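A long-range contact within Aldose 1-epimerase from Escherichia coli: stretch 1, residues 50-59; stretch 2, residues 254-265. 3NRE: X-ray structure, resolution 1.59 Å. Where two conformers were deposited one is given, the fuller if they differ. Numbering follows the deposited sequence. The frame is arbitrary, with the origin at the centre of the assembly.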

# COMPACT_ATOMS: atom_id res chain seq x y z
N PRO A 50 -1.09 -5.19 2.48
CA PRO A 50 0.28 -4.82 2.80
C PRO A 50 1.18 -5.16 1.65
O PRO A 50 0.87 -6.06 0.83
N LEU A 51 2.26 -4.40 1.55
CA LEU A 51 3.28 -4.62 0.52
C LEU A 51 4.58 -5.03 1.22
O LEU A 51 5.19 -4.22 1.93
N VAL A 52 4.97 -6.30 1.06
CA VAL A 52 6.20 -6.84 1.68
C VAL A 52 6.60 -8.07 0.87
O VAL A 52 5.76 -8.92 0.56
N PRO A 53 7.89 -8.20 0.49
CA PRO A 53 9.06 -7.47 0.98
C PRO A 53 9.49 -6.28 0.11
O PRO A 53 10.59 -5.75 0.28
N PHE A 54 8.64 -5.87 -0.82
CA PHE A 54 8.76 -4.57 -1.49
C PHE A 54 7.48 -4.28 -2.20
O PHE A 54 6.57 -5.13 -2.23
N ALA A 55 7.33 -3.07 -2.69
CA ALA A 55 6.10 -2.66 -3.35
C ALA A 55 6.27 -2.63 -4.86
O ALA A 55 7.39 -2.38 -5.38
N ASN A 56 5.18 -2.84 -5.58
CA ASN A 56 5.07 -2.64 -7.01
C ASN A 56 5.89 -3.72 -7.75
O ASN A 56 5.93 -4.87 -7.30
N ARG A 57 6.45 -3.38 -8.90
CA ARG A 57 7.07 -4.34 -9.80
C ARG A 57 8.55 -4.02 -9.99
O ARG A 57 8.93 -2.85 -9.84
N VAL A 58 9.35 -5.03 -10.34
CA VAL A 58 10.76 -4.84 -10.72
C VAL A 58 10.83 -5.14 -12.22
O VAL A 58 10.62 -6.29 -12.63
N SER A 59 11.05 -4.10 -13.04
CA SER A 59 10.95 -4.30 -14.50
C SER A 59 11.91 -5.36 -14.96
O SER A 59 13.11 -5.37 -14.59
N GLU A 254 -1.28 4.99 -2.45
CA GLU A 254 -0.46 3.86 -1.92
C GLU A 254 0.89 4.34 -1.40
O GLU A 254 1.78 4.63 -2.20
N PRO A 255 1.08 4.41 -0.08
CA PRO A 255 2.39 4.81 0.43
C PRO A 255 3.44 3.70 0.32
O PRO A 255 3.17 2.50 0.55
N MSE A 256 4.64 4.11 -0.09
CA MSE A 256 5.71 3.17 -0.25
C MSE A 256 6.96 3.73 0.33
O MSE A 256 7.23 4.94 0.18
N SER A 257 7.75 2.85 0.93
CA SER A 257 9.01 3.26 1.55
C SER A 257 10.14 3.48 0.54
O SER A 257 11.25 3.89 0.94
N HIS A 258 9.85 3.24 -0.74
CA HIS A 258 10.84 3.32 -1.79
C HIS A 258 10.18 3.69 -3.09
O HIS A 258 8.97 3.69 -3.16
N ALA A 259 11.02 3.99 -4.11
CA ALA A 259 10.55 4.34 -5.45
C ALA A 259 10.37 3.07 -6.28
O ALA A 259 11.11 2.11 -6.07
N PRO A 260 9.44 3.11 -7.26
CA PRO A 260 9.35 1.99 -8.17
C PRO A 260 10.69 1.76 -8.89
O PRO A 260 11.36 2.74 -9.28
N ASP A 261 11.09 0.50 -9.01
CA ASP A 261 12.31 0.12 -9.74
C ASP A 261 13.57 0.56 -9.00
O ASP A 261 14.62 0.67 -9.59
N ASP A 262 13.47 0.79 -7.68
CA ASP A 262 14.67 1.11 -6.91
C ASP A 262 15.65 -0.06 -6.95
O ASP A 262 16.84 0.12 -6.77
N HIS A 263 15.16 -1.27 -7.22
CA HIS A 263 16.07 -2.41 -7.34
C HIS A 263 17.15 -2.20 -8.44
O HIS A 263 18.18 -2.85 -8.43
N HIS A 264 16.85 -1.29 -9.37
CA HIS A 264 17.75 -0.95 -10.48
C HIS A 264 18.64 0.27 -10.26
O HIS A 264 19.50 0.57 -11.09
N ARG A 265 18.44 0.98 -9.15
CA ARG A 265 19.19 2.23 -8.89
C ARG A 265 20.42 1.93 -8.02
O ARG A 265 20.49 0.86 -7.41

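The most unusual feature of this contact is that side chains of the second stretch, not strand pairing, accept two backbone NH groups of the first. Ala-55 N donates to His-258 NE2 at 3.0 Å and 170°, and Ser-59 N donates to Asp-261 OD1 at 2.9 Å and 174°. Both bonds are nearly straight, so each acceptor is well aimed at an irregular backbone.

His-258 can accept because its other nitrogen is the donor: His-258 ND1 gives its proton to Ala-259 O at 2.9 Å, leaving NE2 bare. The CA-to-CB bond of His-258 points toward the first stretch, and with chi1 at 66° (p) the ring has Ala-55 N at its edge, near its plane. Asp-261 follows a different rule. Its CA-to-CB bond points sideways, yet with an off-well chi1 of -101° the carboxylate comes close. OD1 takes the Ser-59 amide, while Ser-59 OG, in a p rotamer, donates to Asp-261 OD2 at 2.7 Å. One residue thus binds both donors of a single serine. The type II turn from Ala-259 to Asp-262 presents Asp-261 with positive phi.

Between these two anchors lies an aromatic cluster. Phe-54 (chi1 57°, p) offers a ring face to the edge of His-263 (chi1 -80°, m), with CD2 of Phe-54 3.6 Å from CE1 of His-263, centroids 4.5 Å apart and planes at 67°. Val-58, in the t rotamer, sets CG2 over a face of the His-263 ring, 3.8 Å from its centroid, and Val-58 CG1 reaches NE2 of His-264 at 3.6 Å. His-263 therefore uses edge and face at once, and has more of its area covered by the other stretch than any other residue of its own.

At the strand end the packing turns apolar. Met-256 is a selenomethionine with chi1 m, chi2 t and chi3 p; its CA-to-CB bond points toward the first stretch, and CG of Met-256 lies 3.7 Å from CB of Ala-55. Leu-51 (m, t) packs more loosely: Leu-51 CD1 lies 4.4 Å from Met-256 CG.

Two waters bridge the stretches. Water 1 donates to Ala-55 O at 2.9 Å and to Arg-57 O at 2.8 Å and accepts from Asp-261 N at 3.2 Å, joining three backbone groups that do not pair directly. Water 2 accepts from Asn-56 ND2 at 3.0 Å and donates to Glu-254 OE1 at 2.8 Å, linking two side chains whose CA-to-CB bonds both point toward the opposing stretch. Asn-56 also bonds within its own stretch, where Asn-56 OD1 receives Arg-57 N at 2.9 Å.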

# COMPACT_ATOMS: atom_id res chain seq x y z
CB PRO A 50 0.61 -5.71 4.00
CG PRO A 50 -0.21 -6.96 3.75
CD PRO A 50 -1.50 -6.44 3.15
CB LEU A 51 3.47 -3.30 -0.28
CG LEU A 51 2.16 -2.65 -0.80
CD1 LEU A 51 2.43 -1.29 -1.47
CD2 LEU A 51 1.39 -3.57 -1.74
CB VAL A 52 5.93 -7.19 3.17
CG1 VAL A 52 4.77 -8.27 3.33
CG2 VAL A 52 7.18 -7.70 3.81
CB PRO A 53 10.13 -8.56 0.96
CG PRO A 53 9.80 -9.35 -0.27
CD PRO A 53 8.28 -9.43 -0.19
CB PHE A 54 9.95 -4.51 -2.47
CG PHE A 54 9.92 -5.55 -3.52
CD1 PHE A 54 9.30 -5.32 -4.72
CD2 PHE A 54 10.62 -6.73 -3.37
CE1 PHE A 54 9.32 -6.28 -5.72
CE2 PHE A 54 10.64 -7.69 -4.36
CZ PHE A 54 9.98 -7.47 -5.54
CB ALA A 55 5.68 -1.29 -2.88
CB ASN A 56 5.38 -1.15 -7.43
CG ASN A 56 4.60 -0.71 -8.64
OD1 ASN A 56 4.93 -1.09 -9.76
ND2 ASN A 56 3.51 0.03 -8.44
CB ARG A 57 6.43 -4.15 -11.18
CG ARG A 57 4.90 -4.36 -11.21
CD ARG A 57 4.26 -3.98 -12.49
NE ARG A 57 2.80 -4.24 -12.44
CZ ARG A 57 1.89 -3.44 -11.89
NH1 ARG A 57 2.25 -2.28 -11.36
NH2 ARG A 57 0.61 -3.84 -11.89
CB VAL A 58 11.68 -5.76 -9.98
CG1 VAL A 58 13.16 -5.49 -10.42
CG2 VAL A 58 11.50 -5.64 -8.42
CB SER A 59 11.04 -3.00 -15.27
OG SER A 59 12.26 -2.39 -15.00
CB GLU A 254 -0.18 2.83 -3.01
CG GLU A 254 -1.42 2.42 -3.82
CD GLU A 254 -1.05 1.77 -5.18
OE1 GLU A 254 0.00 1.06 -5.34
OE2 GLU A 254 -1.90 2.02 -6.06
CB PRO A 255 2.12 5.14 1.88
CG PRO A 255 0.99 4.16 2.22
CD PRO A 255 0.14 4.15 1.01
CB MSE A 256 5.99 2.88 -1.76
CG MSE A 256 4.83 2.28 -2.50
SE MSE A 256 5.23 2.52 -4.41
CE MSE A 256 6.91 1.80 -4.58
CB SER A 257 9.44 2.20 2.56
OG SER A 257 9.91 1.03 1.92
CB HIS A 258 11.59 2.00 -1.92
CG HIS A 258 10.73 0.86 -2.37
ND1 HIS A 258 10.64 0.48 -3.69
CD2 HIS A 258 9.96 -0.00 -1.66
CE1 HIS A 258 9.80 -0.55 -3.78
NE2 HIS A 258 9.36 -0.85 -2.57
CB ALA A 259 11.52 5.24 -6.14
CB PRO A 260 8.28 2.42 -9.14
CG PRO A 260 8.32 3.94 -9.11
CD PRO A 260 8.65 4.27 -7.71
CB ASP A 261 12.32 0.64 -11.20
CG ASP A 261 11.94 -0.43 -12.23
OD1 ASP A 261 11.53 -1.52 -11.81
OD2 ASP A 261 12.11 -0.15 -13.46
CB ASP A 262 14.34 1.47 -5.46
CG ASP A 262 14.26 2.97 -5.21
OD1 ASP A 262 14.64 3.80 -6.06
OD2 ASP A 262 13.87 3.31 -4.06
CB HIS A 263 15.31 -3.69 -7.69
CG HIS A 263 14.65 -4.34 -6.53
ND1 HIS A 263 13.45 -3.91 -6.02
CD2 HIS A 263 14.99 -5.44 -5.81
CE1 HIS A 263 13.08 -4.70 -5.04
NE2 HIS A 263 13.99 -5.64 -4.89
CB HIS A 264 16.96 -0.73 -11.76
CG HIS A 264 16.20 -1.93 -12.21
ND1 HIS A 264 14.96 -1.86 -12.81
CD2 HIS A 264 16.50 -3.25 -12.12
CE1 HIS A 264 14.54 -3.08 -13.08
NE2 HIS A 264 15.45 -3.94 -12.67
CB ARG A 265 18.28 3.23 -8.16
CG ARG A 265 17.20 3.73 -8.98
CD ARG A 265 16.50 4.97 -8.46
NE ARG A 265 15.49 5.29 -9.47
CZ ARG A 265 14.25 4.79 -9.49
NH1 ARG A 265 13.83 3.99 -8.54
NH2 ARG A 265 13.42 5.10 -10.48
O HOH W 1 9.26 -1.56 -7.41
O HOH W 2 2.71 0.55 -5.60